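Local coordinates for protein nudix Hydrolase, RenU (Mycolicibacterium smegmatis, PDB 6UUF) that probably hydrolyses nucleoside diphosphate-linked compounds, perhaps NADH, as a magnesium-dependent member of the Nudix hydrolase family, at residues Ala24-Arg29 and Thr108-Asp113; Ala38-His43 and Ala127-Val132; Ala79-Glu84 and Glu116-Val121; Thr87-Val92 and Ala158-Leu163; Gly52-Pro57 and Ala138-His143. The protein carries 3 engineered substitutions. All coordinates share one frame; numbering follows the deposited sequence.

In the fold
Contact 1 lies near the centre of the chain and is fully buried. It joins strands 23-31 and 104-113 of the mixed sheet. Contact 2 belongs to the same sheet, with its centre about 13 Å from that of contact 1, and Leu28 O meets Leu40 N between them. The centres of contacts 2 and 5 are about 9 Å apart, and Gln42 O meets Ala55 N between them. Contact 4 lies about 9 Å from contact 1, centre to centre, and its Arg89 makes a salt bridge to Asp113 of contact 1. Contact 3 touches contacts 1 and 2 through Leu81 and Leu118. Helix 67-79, which would carry the Nudix box as in relatives, covers one face of contact 1 and leads into contact 3.

Contact 1. Residues Ala24-Arg29 and Thr108-Asp113; sequences AGLLLR and TTVIAD
Leu26 and Val110 are paired on one face of two parallel strands. Leu26 CG is anti to the backbone N (chi1 -158°), and CD1 on it overhangs the neighbouring strand. There it lies 3.8 Å from Val110 CG1 and 3.9 Å from Ala112 CB. The small methyl of Ala112 leaves room for this bump. It also receives Leu28, whose CD1 comes within 3.9 Å of Ala112 CB. The opposite face carries Leu27, Ile111 and Thr109. Gly25 has no side chain there, and Leu27 CB packs 3.8 Å from Thr109 CG2.

At the end of the strands Arg29 and Asp113 lie side by side and point the same way. The guanidinium grips one oxygen with two nitrogens: NE and NH2 of Arg29 both lie 2.8 Å from Asp113 OD1. The two flat groups are nearly coplanar, 30° apart, and Ile111 CG2 sits over one guanidinium face, toward its rim. Asp113 OD2 has a second mate in Arg89, and Arg29 NH1 bonds to Ile160 O. The shared carboxylate probably offsets the closeness of the two arginines.

Backbone bonds run the length of the pair, from Gly25 N to Thr108 O through to Arg29 N and Ala112 O, the last 2.7 Å long. Helix 67-79 covers the face of Ala24, Leu26 and Val110. Helix 144-158 covers that of Leu27, Thr109 and Ile111. A mixed sheet held between helices in this way is the Nudix fold, an alpha-beta-alpha sandwich.

Contact 2. Residues Ala38-His43 and Ala127-Val132; sequences AVLLQH and AELRWV
Leu41 and Arg130 form the firm polar centre of this antiparallel pair. Leu41 N gives an almost straight bond to Arg130 O, 2.8 Å long with an N-H...O angle of 178°, and Arg130 N answers to Leu41 O. Val39 and Val132 are joined likewise, both bonds being 2.8 Å between N of one and O of the other. Within the second strand Arg130 holds Glu128 side-on, one nitrogen to each carboxylate oxygen. Arg130 NE lies 2.9 Å from Glu128 OE2, and Arg130 NH2 lies 3.1 Å from Glu128 OE1. This salt bridge sits on the same face as Leu41 and Val132.

Between the two strands the packing on that face is light; Trp54 of strand 54-60 lies against Leu41, Glu128 and Arg130. The Leu41 and Val132 side chains cross at about a right angle, with CD1 of Leu41 4.1 Å from CG2 of Val132. On the other face Trp131 swings its ring back over the first strand, with CG anti to the carbonyl carbon (chi1 -75°). Leu40 CB stands 3.8 Å from the centroid of the six-membered ring and only 8° off the normal, a CH-pi contact. The Ala38 carbonyl meets the ring edge. Trp131 NE1 is bonded to Leu118 O. Further along, Leu129 CD2 packs 3.9 Å from Gln42 CB, and Gln42 NE2 bonds to Ser126 OG.

The two faces differ in character. One packs the indole against Leu40 and gives its NE1 a partner. The other ends in an ion pair at the surface, where water would probably weaken its attraction.

Contact 3. Residues Ala79-Glu84 and Glu116-Val121; sequences AGLPAE and EPLHTV
Leu81 reaches from the loop after helix 67-79 toward Leu118 and Thr120. From CB the chain turns so that CG is anti to the carbonyl carbon (chi1 -58°). CG then splits into two methyls with different partners. CD1 goes to the sheet side and packs against Leu28. CD2 is the tip that meets the 116-121 loop. Leu118 offers its CD1 to Leu81 CD2 at 4.1 Å. On the same methyl, Thr120 CG2 packs 4.0 Å from Leu81 CD2, and the carbonyl oxygen of His119 is just as near. Leu81 and Thr120 lie side by side and point the same way.

Next to this apolar patch, Ala79 binds the loop through its backbone. Val121 N gives a bond of 2.8 Å to Ala79 O, with the donor 45° above the carbonyl plane. Ala79 CB packs 4.0 Å from Thr120 CB. Gly80 has a positive phi of 72° where the helix is left. A beta carbon at this glycine would come 3.5 Å from Val121 CB, closer than a comfortable packing distance.

Gly80 and Leu81 match the glycine and hydrophobic residue that close the Nudix box signature. Ala79 and Thr120 both touch Leu129 of strand 126-133. One backbone hydrogen bond and two CA-H...O contacts join the chains. The side chains add mainly apolar packing, with no charge pair.

Contact 4. Residues Thr87-Val92 and Ala158-Leu163; sequences TVRTTV and ATIPLL
Near Arg89 and Ile160, strand 87-92 and the irregular tail after helix 144-158 run almost antiparallel, 168° apart. Yet the CA atoms of Arg89 and Ile160 are 8.2 Å from each other, and side chains bridge the distance. A classic beta bulge, with Arg89 and Thr90 both facing Ile111, turns both side chains toward the tail.

The Arg89 chain is bent at chi2 (-61°) and at chi3. Its guanidinium carries Leu163 CD2 over the centre of one face, 3.6 Å from CZ. Arg89 NH1 gives a nearly straight bond of 3.0 Å to Pro161 O, which lies in the guanidinium plane. NH1 itself stands 42° above the plane of that carbonyl. The same NH1 forms a salt bridge with Asp113 OD2. Beside it, Thr90 CG2 touches Ile160 CD1 at 3.8 Å, and Thr87 CG2 meets Leu163 CD1 at 3.9 Å.

An alanine in place of Arg89 would probably leave Pro161 O without this donor, Asp113 with Arg29 as its remaining cationic mate here, and Leu163 without its flat support.

Strand 87-98 pairs with strand 104-113, and Val88 touches helix 67-79. Leu162 of the tail packs on Arg29 and Pro31 of strand 23-31.

Contact 5. Residues Gly52-Pro57 and Ala138-His143; sequences GTWALP and ADLPLH
Trp54 and Leu140 form the tight part of this contact, together with Leu142 and the backbone around them. Leu140 CD1 stands over one face of the indole, 4.1 Å from the centroid of the five-membered ring and 8° off its normal, a CH-pi contact. Pro141 O lies at the edge of the ring, in its plane, 3.3 Å from Trp54 CD1. Leu142 CD2 lies 4.0 Å from Trp54 CB. The backbones lock here too. Trp54 N bonds to Pro141 O at 3.0 Å, and His143 N meets Trp54 O at 2.8 Å in an almost straight line (178°). Thr53 CB closes in on the same nitrogen, 3.5 Å from His143 N. The buried methyl Ala55 CB packs closely on His143 CB.

These bonds make a single bridge between strand 54-60 and an otherwise irregular loop. His143 then takes the N-cap position of helix 144-158, one of the helices packed on the Nudix sheet. Its ND1 makes a weak bond to Gly145 N.

An alanine in place of Trp54 would probably leave Leu140 and the Pro141 ring without a partner surface and open a gap beside His43, whose ring meets the indole.

Toward the solvent the fit is looser. Pro141 is exposed. Its ring runs alongside the indole, with Pro141 CD 3.7 Å from Trp54 CD1, but its CG comes no nearer than 4.2 Å to Gly52 O. The His143 ring, partly exposed, meets Thr53 OG1 obliquely, and that hydroxyl is engaged by Gln50 O.

Contact 1. Residues Ala24-Arg29 and Thr108-Asp113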
# COMPACT_ATOMS: atom_id res chain seq x y z
N ALA A 24 -4.66 -4.73 2.61
CA ALA A 24 -4.36 -4.22 1.28
C ALA A 24 -3.77 -2.83 1.37
O ALA A 24 -4.16 -2.04 2.22
CB ALA A 24 -5.62 -4.17 0.44
N GLY A 25 -2.84 -2.52 0.47
CA GLY A 25 -2.26 -1.18 0.40
C GLY A 25 -2.24 -0.63 -1.01
O GLY A 25 -2.12 -1.41 -1.96
N LEU A 26 -2.32 0.71 -1.12
CA LEU A 26 -2.28 1.38 -2.39
C LEU A 26 -0.89 1.84 -2.76
O LEU A 26 -0.32 2.66 -2.07
CB LEU A 26 -3.20 2.58 -2.36
CG LEU A 26 -3.64 3.03 -3.74
CD1 LEU A 26 -4.44 1.99 -4.52
CD2 LEU A 26 -4.47 4.30 -3.52
N LEU A 27 -0.38 1.34 -3.88
CA LEU A 27 0.81 1.87 -4.54
C LEU A 27 0.36 2.78 -5.65
O LEU A 27 0.09 2.34 -6.77
CB LEU A 27 1.66 0.72 -5.10
CG LEU A 27 2.93 1.05 -5.86
CD1 LEU A 27 3.76 1.99 -5.02
CD2 LEU A 27 3.75 -0.22 -6.11
N LEU A 28 0.22 4.05 -5.31
CA LEU A 28 -0.28 5.06 -6.23
C LEU A 28 0.89 5.74 -6.96
O LEU A 28 1.77 6.29 -6.30
CB LEU A 28 -1.07 6.11 -5.48
CG LEU A 28 -1.67 7.21 -6.37
CD1 LEU A 28 -2.59 6.67 -7.48
CD2 LEU A 28 -2.46 8.13 -5.46
N ARG A 29 0.87 5.71 -8.29
CA ARG A 29 1.92 6.27 -9.14
C ARG A 29 1.48 7.56 -9.77
O ARG A 29 0.31 7.70 -10.12
CB ARG A 29 2.34 5.31 -10.24
CG ARG A 29 2.67 3.90 -9.72
CD ARG A 29 3.04 2.98 -10.87
NE ARG A 29 1.97 2.82 -11.87
CZ ARG A 29 2.11 2.15 -13.02
NH1 ARG A 29 3.28 1.59 -13.36
NH2 ARG A 29 1.08 2.07 -13.84
N THR A 108 -2.14 -7.54 -0.03
CA THR A 108 -2.32 -7.28 -1.43
C THR A 108 -1.99 -5.84 -1.74
O THR A 108 -2.61 -4.90 -1.22
CB THR A 108 -3.75 -7.58 -1.88
OG1 THR A 108 -4.05 -8.94 -1.65
CG2 THR A 108 -3.92 -7.32 -3.37
N THR A 109 -1.02 -5.66 -2.64
CA THR A 109 -0.65 -4.35 -3.14
C THR A 109 -1.51 -4.04 -4.35
O THR A 109 -1.58 -4.83 -5.32
CB THR A 109 0.86 -4.26 -3.50
OG1 THR A 109 1.63 -4.46 -2.32
CG2 THR A 109 1.19 -2.91 -4.08
N VAL A 110 -2.16 -2.88 -4.31
CA VAL A 110 -3.03 -2.46 -5.35
C VAL A 110 -2.29 -1.30 -6.02
O VAL A 110 -2.12 -0.22 -5.41
CB VAL A 110 -4.39 -2.06 -4.75
CG1 VAL A 110 -5.36 -1.51 -5.80
CG2 VAL A 110 -5.04 -3.27 -4.08
N ILE A 111 -1.87 -1.52 -7.26
CA ILE A 111 -1.18 -0.50 -8.06
C ILE A 111 -2.21 0.42 -8.72
O ILE A 111 -3.14 -0.04 -9.37
CB ILE A 111 -0.33 -1.19 -9.16
CG1 ILE A 111 0.65 -2.20 -8.48
CG2 ILE A 111 0.37 -0.15 -10.01
CD1 ILE A 111 1.62 -2.90 -9.40
N ALA A 112 -2.04 1.71 -8.60
CA ALA A 112 -2.96 2.65 -9.23
C ALA A 112 -2.18 3.84 -9.75
O ALA A 112 -1.05 4.08 -9.29
CB ALA A 112 -4.03 3.11 -8.26
N ASP A 113 -2.80 4.56 -10.70
CA ASP A 113 -2.25 5.78 -11.30
C ASP A 113 -3.10 7.05 -11.04
O ASP A 113 -4.32 7.01 -11.02
CB ASP A 113 -2.18 5.63 -12.79
CG ASP A 113 -1.27 4.49 -13.23
OD1 ASP A 113 -0.50 3.93 -12.45
OD2 ASP A 113 -1.36 4.15 -14.42

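Contact 2. Residues Ala38-His43 and Ala127-Val132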
# COMPACT_ATOMS: atom_id res chain seq x y z
N ALA A 38 6.69 9.02 -9.83
CA ALA A 38 6.74 9.00 -8.37
C ALA A 38 5.67 8.10 -7.74
O ALA A 38 4.64 7.86 -8.33
CB ALA A 38 6.62 10.41 -7.80
N VAL A 39 5.93 7.63 -6.52
CA VAL A 39 4.93 6.90 -5.75
C VAL A 39 4.66 7.59 -4.40
O VAL A 39 5.52 8.26 -3.82
CB VAL A 39 5.29 5.39 -5.58
CG1 VAL A 39 5.51 4.76 -6.96
CG2 VAL A 39 6.51 5.19 -4.75
N LEU A 40 3.45 7.42 -3.90
CA LEU A 40 3.04 8.13 -2.71
C LEU A 40 3.32 7.25 -1.54
O LEU A 40 2.74 6.20 -1.44
CB LEU A 40 1.56 8.49 -2.77
CG LEU A 40 1.04 9.12 -1.48
CD1 LEU A 40 1.71 10.47 -1.29
CD2 LEU A 40 -0.46 9.25 -1.50
N LEU A 41 4.18 7.67 -0.62
CA LEU A 41 4.43 6.84 0.54
C LEU A 41 4.01 7.54 1.81
O LEU A 41 3.99 8.77 1.89
CB LEU A 41 5.89 6.41 0.66
CG LEU A 41 6.49 5.71 -0.54
CD1 LEU A 41 7.98 5.43 -0.37
CD2 LEU A 41 5.73 4.44 -0.77
N GLN A 42 3.75 6.71 2.80
CA GLN A 42 3.33 7.11 4.10
C GLN A 42 4.43 6.80 5.12
O GLN A 42 4.94 5.68 5.18
CB GLN A 42 2.07 6.34 4.48
CG GLN A 42 1.41 6.85 5.74
CD GLN A 42 0.33 5.91 6.20
OE1 GLN A 42 0.57 4.71 6.31
NE2 GLN A 42 -0.84 6.45 6.50
N HIS A 43 4.80 7.84 5.88
CA HIS A 43 5.73 7.73 6.99
C HIS A 43 4.93 7.37 8.24
O HIS A 43 4.02 8.11 8.63
CB HIS A 43 6.44 9.04 7.22
CG HIS A 43 7.55 8.96 8.22
ND1 HIS A 43 8.55 8.02 8.16
CD2 HIS A 43 7.82 9.72 9.31
CE1 HIS A 43 9.39 8.20 9.16
NE2 HIS A 43 8.97 9.23 9.87
N ALA A 127 2.09 10.54 9.54
CA ALA A 127 3.02 11.49 10.12
C ALA A 127 3.46 12.41 8.99
O ALA A 127 3.55 13.63 9.15
CB ALA A 127 4.22 10.78 10.73
N GLU A 128 3.73 11.79 7.84
CA GLU A 128 3.90 12.49 6.59
C GLU A 128 3.45 11.54 5.44
O GLU A 128 3.41 10.30 5.57
CB GLU A 128 5.37 12.98 6.45
CG GLU A 128 5.61 14.04 5.37
CD GLU A 128 7.07 14.14 4.90
OE1 GLU A 128 7.99 13.81 5.67
OE2 GLU A 128 7.29 14.56 3.74
N LEU A 129 3.02 12.17 4.37
CA LEU A 129 2.90 11.54 3.08
C LEU A 129 3.81 12.28 2.14
O LEU A 129 3.88 13.51 2.15
CB LEU A 129 1.49 11.66 2.58
CG LEU A 129 0.52 10.81 3.37
CD1 LEU A 129 -0.82 11.53 3.39
CD2 LEU A 129 0.48 9.42 2.73
N ARG A 130 4.50 11.52 1.30
CA ARG A 130 5.45 12.10 0.41
C ARG A 130 5.51 11.34 -0.92
O ARG A 130 5.53 10.09 -0.98
CB ARG A 130 6.81 12.08 1.10
CG ARG A 130 7.76 13.11 0.52
CD ARG A 130 9.18 12.79 0.95
NE ARG A 130 9.48 13.25 2.31
CZ ARG A 130 10.60 12.94 2.99
NH1 ARG A 130 11.56 12.13 2.48
NH2 ARG A 130 10.75 13.45 4.20
N TRP A 131 5.49 12.13 -1.99
CA TRP A 131 5.71 11.62 -3.31
C TRP A 131 7.18 11.36 -3.44
O TRP A 131 7.98 12.25 -3.13
CB TRP A 131 5.22 12.63 -4.33
CG TRP A 131 3.73 12.65 -4.43
CD1 TRP A 131 2.87 13.58 -3.90
CD2 TRP A 131 2.93 11.68 -5.08
NE1 TRP A 131 1.58 13.25 -4.20
CE2 TRP A 131 1.57 12.09 -4.93
CE3 TRP A 131 3.21 10.49 -5.80
CZ2 TRP A 131 0.50 11.36 -5.45
CZ3 TRP A 131 2.16 9.77 -6.34
CH2 TRP A 131 0.80 10.21 -6.17
N VAL A 132 7.55 10.16 -3.85
CA VAL A 132 8.98 9.74 -3.87
C VAL A 132 9.28 9.14 -5.24
O VAL A 132 8.58 8.26 -5.70
CB VAL A 132 9.28 8.69 -2.80
CG1 VAL A 132 10.71 8.15 -2.88
CG2 VAL A 132 9.03 9.30 -1.42

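Contact 3. Residues Ala79-Glu84 and Glu116-Val121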
# COMPACT_ATOMS: atom_id res chain seq x y z
N ALA A 79 -5.05 9.97 3.61
CA ALA A 79 -4.53 11.07 2.79
C ALA A 79 -5.58 12.00 2.18
O ALA A 79 -5.20 13.01 1.58
CB ALA A 79 -3.63 10.53 1.69
N GLY A 80 -6.87 11.69 2.34
CA GLY A 80 -7.94 12.50 1.77
C GLY A 80 -8.06 12.38 0.26
O GLY A 80 -8.70 13.22 -0.37
N LEU A 81 -7.48 11.34 -0.34
CA LEU A 81 -7.50 11.23 -1.79
C LEU A 81 -8.89 10.83 -2.25
O LEU A 81 -9.44 9.86 -1.73
CB LEU A 81 -6.52 10.15 -2.25
CG LEU A 81 -5.06 10.33 -1.86
CD1 LEU A 81 -4.22 9.21 -2.44
CD2 LEU A 81 -4.56 11.69 -2.29
N PRO A 82 -9.47 11.55 -3.24
CA PRO A 82 -10.74 11.07 -3.78
C PRO A 82 -10.52 9.96 -4.78
O PRO A 82 -9.63 10.06 -5.65
CB PRO A 82 -11.36 12.29 -4.46
CG PRO A 82 -10.45 13.43 -4.20
CD PRO A 82 -9.12 12.86 -3.81
N ALA A 83 -11.33 8.91 -4.65
CA ALA A 83 -11.33 7.81 -5.60
C ALA A 83 -11.43 8.26 -7.06
O ALA A 83 -10.84 7.64 -7.94
CB ALA A 83 -12.48 6.86 -5.28
N GLU A 84 -12.19 9.32 -7.32
CA GLU A 84 -12.38 9.76 -8.72
C GLU A 84 -11.10 10.29 -9.36
O GLU A 84 -10.98 10.30 -10.58
CB GLU A 84 -13.54 10.76 -8.85
CG GLU A 84 -13.34 12.11 -8.16
CD GLU A 84 -12.45 13.08 -8.92
OE1 GLU A 84 -11.88 13.96 -8.24
OE2 GLU A 84 -12.31 12.98 -10.17
N GLU A 116 -1.25 13.32 -11.97
CA GLU A 116 -0.20 14.22 -11.49
C GLU A 116 -0.01 13.95 -10.00
O GLU A 116 -0.82 13.24 -9.41
CB GLU A 116 -0.60 15.67 -11.72
CG GLU A 116 -2.01 16.00 -11.26
CD GLU A 116 -2.23 17.48 -11.14
OE1 GLU A 116 -2.82 18.08 -12.05
OE2 GLU A 116 -1.79 18.06 -10.13
N PRO A 117 1.04 14.49 -9.39
CA PRO A 117 1.13 14.27 -7.96
C PRO A 117 0.02 15.05 -7.24
O PRO A 117 -0.12 16.25 -7.44
CB PRO A 117 2.54 14.80 -7.61
CG PRO A 117 3.28 14.83 -8.91
CD PRO A 117 2.21 15.23 -9.89
N LEU A 118 -0.81 14.33 -6.48
CA LEU A 118 -1.97 14.90 -5.78
C LEU A 118 -1.61 15.54 -4.45
O LEU A 118 -0.68 15.08 -3.75
CB LEU A 118 -3.04 13.81 -5.53
CG LEU A 118 -3.54 13.05 -6.74
CD1 LEU A 118 -4.61 12.03 -6.39
CD2 LEU A 118 -4.06 14.05 -7.77
N HIS A 119 -2.35 16.59 -4.10
CA HIS A 119 -2.35 17.19 -2.74
C HIS A 119 -3.06 16.24 -1.79
O HIS A 119 -4.12 15.67 -2.11
CB HIS A 119 -3.10 18.53 -2.71
CG HIS A 119 -3.14 19.15 -1.35
ND1 HIS A 119 -4.21 18.98 -0.48
CD2 HIS A 119 -2.24 19.93 -0.69
CE1 HIS A 119 -3.97 19.64 0.64
NE2 HIS A 119 -2.78 20.21 0.55
N THR A 120 -2.47 16.06 -0.62
CA THR A 120 -2.94 15.11 0.38
C THR A 120 -3.28 15.94 1.63
O THR A 120 -2.69 17.00 1.85
CB THR A 120 -1.85 14.03 0.71
OG1 THR A 120 -0.69 14.65 1.24
CG2 THR A 120 -1.40 13.33 -0.53
N VAL A 121 -4.25 15.46 2.40
CA VAL A 121 -4.51 15.95 3.75
C VAL A 121 -4.20 14.81 4.71
O VAL A 121 -4.96 13.84 4.74
CB VAL A 121 -5.97 16.44 3.92
CG1 VAL A 121 -6.17 17.07 5.31
CG2 VAL A 121 -6.31 17.43 2.82

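Contact 4. Residues Thr87-Val92 and Ala158-Leu163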
# COMPACT_ATOMS: atom_id res chain seq x y z
N THR A 87 -6.90 5.79 -10.70
CA THR A 87 -7.29 4.69 -11.57
C THR A 87 -6.57 3.42 -11.18
O THR A 87 -5.35 3.36 -11.26
CB THR A 87 -6.98 5.04 -13.04
OG1 THR A 87 -7.73 6.20 -13.40
CG2 THR A 87 -7.37 3.90 -13.97
N VAL A 88 -7.33 2.40 -10.75
CA VAL A 88 -6.72 1.18 -10.25
C VAL A 88 -6.27 0.37 -11.45
O VAL A 88 -7.02 0.19 -12.42
CB VAL A 88 -7.69 0.37 -9.37
CG1 VAL A 88 -7.11 -1.00 -9.03
CG2 VAL A 88 -8.04 1.14 -8.09
N ARG A 89 -5.04 -0.12 -11.40
CA ARG A 89 -4.44 -0.87 -12.53
C ARG A 89 -4.49 -2.37 -12.27
O ARG A 89 -5.20 -3.10 -12.96
CB ARG A 89 -3.02 -0.42 -12.78
CG ARG A 89 -2.86 1.07 -13.04
CD ARG A 89 -3.62 1.55 -14.26
NE ARG A 89 -3.27 0.77 -15.46
CZ ARG A 89 -2.19 0.96 -16.20
NH1 ARG A 89 -1.28 1.90 -15.90
NH2 ARG A 89 -1.99 0.20 -17.25
N THR A 90 -3.83 -2.85 -11.25
CA THR A 90 -3.90 -4.28 -10.94
C THR A 90 -3.61 -4.52 -9.45
O THR A 90 -3.40 -3.56 -8.70
CB THR A 90 -2.89 -5.07 -11.86
OG1 THR A 90 -3.14 -6.48 -11.79
CG2 THR A 90 -1.47 -4.82 -11.46
N THR A 91 -3.65 -5.79 -9.03
CA THR A 91 -3.34 -6.19 -7.67
C THR A 91 -2.21 -7.21 -7.73
O THR A 91 -2.19 -8.04 -8.63
CB THR A 91 -4.54 -6.85 -6.99
OG1 THR A 91 -4.85 -8.05 -7.69
CG2 THR A 91 -5.77 -5.92 -7.01
N VAL A 92 -1.29 -7.15 -6.78
CA VAL A 92 -0.22 -8.15 -6.57
C VAL A 92 -0.21 -8.64 -5.09
O VAL A 92 -0.10 -7.83 -4.14
CB VAL A 92 1.16 -7.53 -6.84
CG1 VAL A 92 2.23 -8.62 -6.89
CG2 VAL A 92 1.14 -6.74 -8.14
N ALA A 158 7.02 -1.94 -13.94
CA ALA A 158 7.70 -1.66 -15.21
C ALA A 158 7.00 -2.33 -16.37
O ALA A 158 7.19 -1.90 -17.50
CB ALA A 158 9.17 -2.08 -15.17
N THR A 159 6.17 -3.34 -16.11
CA THR A 159 5.37 -3.93 -17.18
C THR A 159 4.00 -3.27 -17.36
O THR A 159 3.26 -3.73 -18.19
CB THR A 159 5.13 -5.43 -16.96
OG1 THR A 159 4.16 -5.60 -15.92
CG2 THR A 159 6.43 -6.18 -16.59
N ILE A 160 3.64 -2.23 -16.60
CA ILE A 160 2.45 -1.44 -16.91
C ILE A 160 2.79 0.02 -16.83
O ILE A 160 2.74 0.58 -15.75
CB ILE A 160 1.23 -1.71 -15.99
CG1 ILE A 160 1.65 -2.07 -14.56
CG2 ILE A 160 0.36 -2.82 -16.57
CD1 ILE A 160 0.47 -2.32 -13.64
N PRO A 161 3.12 0.67 -17.95
CA PRO A 161 3.37 2.12 -17.89
C PRO A 161 2.13 2.93 -17.57
O PRO A 161 1.01 2.48 -17.81
CB PRO A 161 3.83 2.45 -19.30
CG PRO A 161 3.27 1.33 -20.14
CD PRO A 161 3.45 0.13 -19.28
N LEU A 162 2.35 4.12 -17.03
CA LEU A 162 1.25 4.98 -16.63
C LEU A 162 0.41 5.30 -17.84
O LEU A 162 0.90 5.33 -18.95
CB LEU A 162 1.72 6.30 -15.98
CG LEU A 162 2.00 6.26 -14.47
CD1 LEU A 162 3.28 5.50 -14.20
CD2 LEU A 162 2.09 7.67 -13.92
N LEU A 163 -0.86 5.58 -17.58
CA LEU A 163 -1.82 5.93 -18.60
C LEU A 163 -1.66 7.35 -19.10
O LEU A 163 -0.89 8.13 -18.54
CB LEU A 163 -3.22 5.78 -18.01
CG LEU A 163 -3.52 4.37 -17.54
CD1 LEU A 163 -4.96 4.28 -17.07
CD2 LEU A 163 -3.26 3.37 -18.65

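Contact 5. Residues Gly52-Pro57 and Ala138-His143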
# COMPACT_ATOMS: atom_id res chain seq x y z
N GLY A 52 8.09 5.10 12.33
CA GLY A 52 9.46 5.47 11.91
C GLY A 52 9.84 4.97 10.51
O GLY A 52 10.87 5.38 9.96
N THR A 53 9.04 4.10 9.92
CA THR A 53 9.36 3.58 8.58
C THR A 53 8.34 4.04 7.58
O THR A 53 7.29 4.55 7.94
CB THR A 53 9.44 2.06 8.56
OG1 THR A 53 8.15 1.53 8.92
CG2 THR A 53 10.53 1.55 9.54
N TRP A 54 8.66 3.81 6.31
CA TRP A 54 7.82 4.20 5.17
C TRP A 54 7.15 2.97 4.57
O TRP A 54 7.78 1.92 4.44
CB TRP A 54 8.67 4.88 4.09
CG TRP A 54 9.24 6.18 4.51
CD1 TRP A 54 10.40 6.39 5.21
CD2 TRP A 54 8.65 7.46 4.31
NE1 TRP A 54 10.58 7.73 5.42
CE2 TRP A 54 9.53 8.41 4.88
CE3 TRP A 54 7.47 7.90 3.71
CZ2 TRP A 54 9.26 9.78 4.85
CZ3 TRP A 54 7.21 9.26 3.65
CH2 TRP A 54 8.10 10.19 4.23
N ALA A 55 5.89 3.11 4.20
CA ALA A 55 5.17 1.97 3.56
C ALA A 55 4.02 2.56 2.78
O ALA A 55 3.99 3.78 2.58
CB ALA A 55 4.70 0.96 4.59
N LEU A 56 3.11 1.70 2.30
CA LEU A 56 1.97 2.18 1.52
C LEU A 56 0.85 2.47 2.49
O LEU A 56 0.75 1.79 3.50
CB LEU A 56 1.54 1.15 0.54
CG LEU A 56 2.66 0.58 -0.35
CD1 LEU A 56 2.13 -0.58 -1.17
CD2 LEU A 56 3.24 1.65 -1.25
N PRO A 57 0.01 3.48 2.19
CA PRO A 57 -1.23 3.61 2.95
C PRO A 57 -2.09 2.39 2.68
O PRO A 57 -2.19 1.96 1.52
CB PRO A 57 -1.91 4.85 2.38
CG PRO A 57 -1.11 5.28 1.21
CD PRO A 57 -0.01 4.29 0.97
N ALA A 138 13.80 2.94 -2.42
CA ALA A 138 14.67 2.03 -1.65
C ALA A 138 15.75 2.72 -0.84
O ALA A 138 16.42 2.08 -0.03
CB ALA A 138 15.33 1.04 -2.59
N ASP A 139 15.97 4.01 -1.08
CA ASP A 139 16.86 4.81 -0.22
C ASP A 139 16.29 5.04 1.15
O ASP A 139 17.04 5.24 2.09
CB ASP A 139 17.16 6.18 -0.82
CG ASP A 139 17.81 6.11 -2.22
OD1 ASP A 139 18.48 5.11 -2.59
OD2 ASP A 139 17.62 7.09 -2.96
N LEU A 140 14.96 4.98 1.30
CA LEU A 140 14.31 5.29 2.56
C LEU A 140 14.31 4.10 3.51
O LEU A 140 14.42 2.98 3.07
CB LEU A 140 12.86 5.73 2.31
CG LEU A 140 12.75 7.00 1.47
CD1 LEU A 140 11.30 7.17 1.07
CD2 LEU A 140 13.21 8.23 2.22
N PRO A 141 14.16 4.37 4.82
CA PRO A 141 13.94 3.31 5.81
C PRO A 141 12.54 2.75 5.64
O PRO A 141 11.57 3.39 6.01
CB PRO A 141 14.11 4.04 7.16
CG PRO A 141 13.78 5.47 6.88
CD PRO A 141 14.08 5.73 5.44
N LEU A 142 12.45 1.60 5.00
CA LEU A 142 11.17 1.05 4.59
C LEU A 142 10.64 0.10 5.65
O LEU A 142 11.41 -0.57 6.35
CB LEU A 142 11.30 0.30 3.25
CG LEU A 142 11.64 1.13 2.01
CD1 LEU A 142 11.67 0.26 0.76
CD2 LEU A 142 10.69 2.30 1.83
N HIS A 143 9.32 0.03 5.74
CA HIS A 143 8.68 -1.05 6.49
C HIS A 143 9.27 -2.40 5.99
O HIS A 143 9.32 -2.62 4.79
CB HIS A 143 7.16 -0.99 6.26
CG HIS A 143 6.41 -2.01 7.05
ND1 HIS A 143 6.44 -3.35 6.74
CD2 HIS A 143 5.65 -1.91 8.16
CE1 HIS A 143 5.72 -4.03 7.61
NE2 HIS A 143 5.24 -3.17 8.49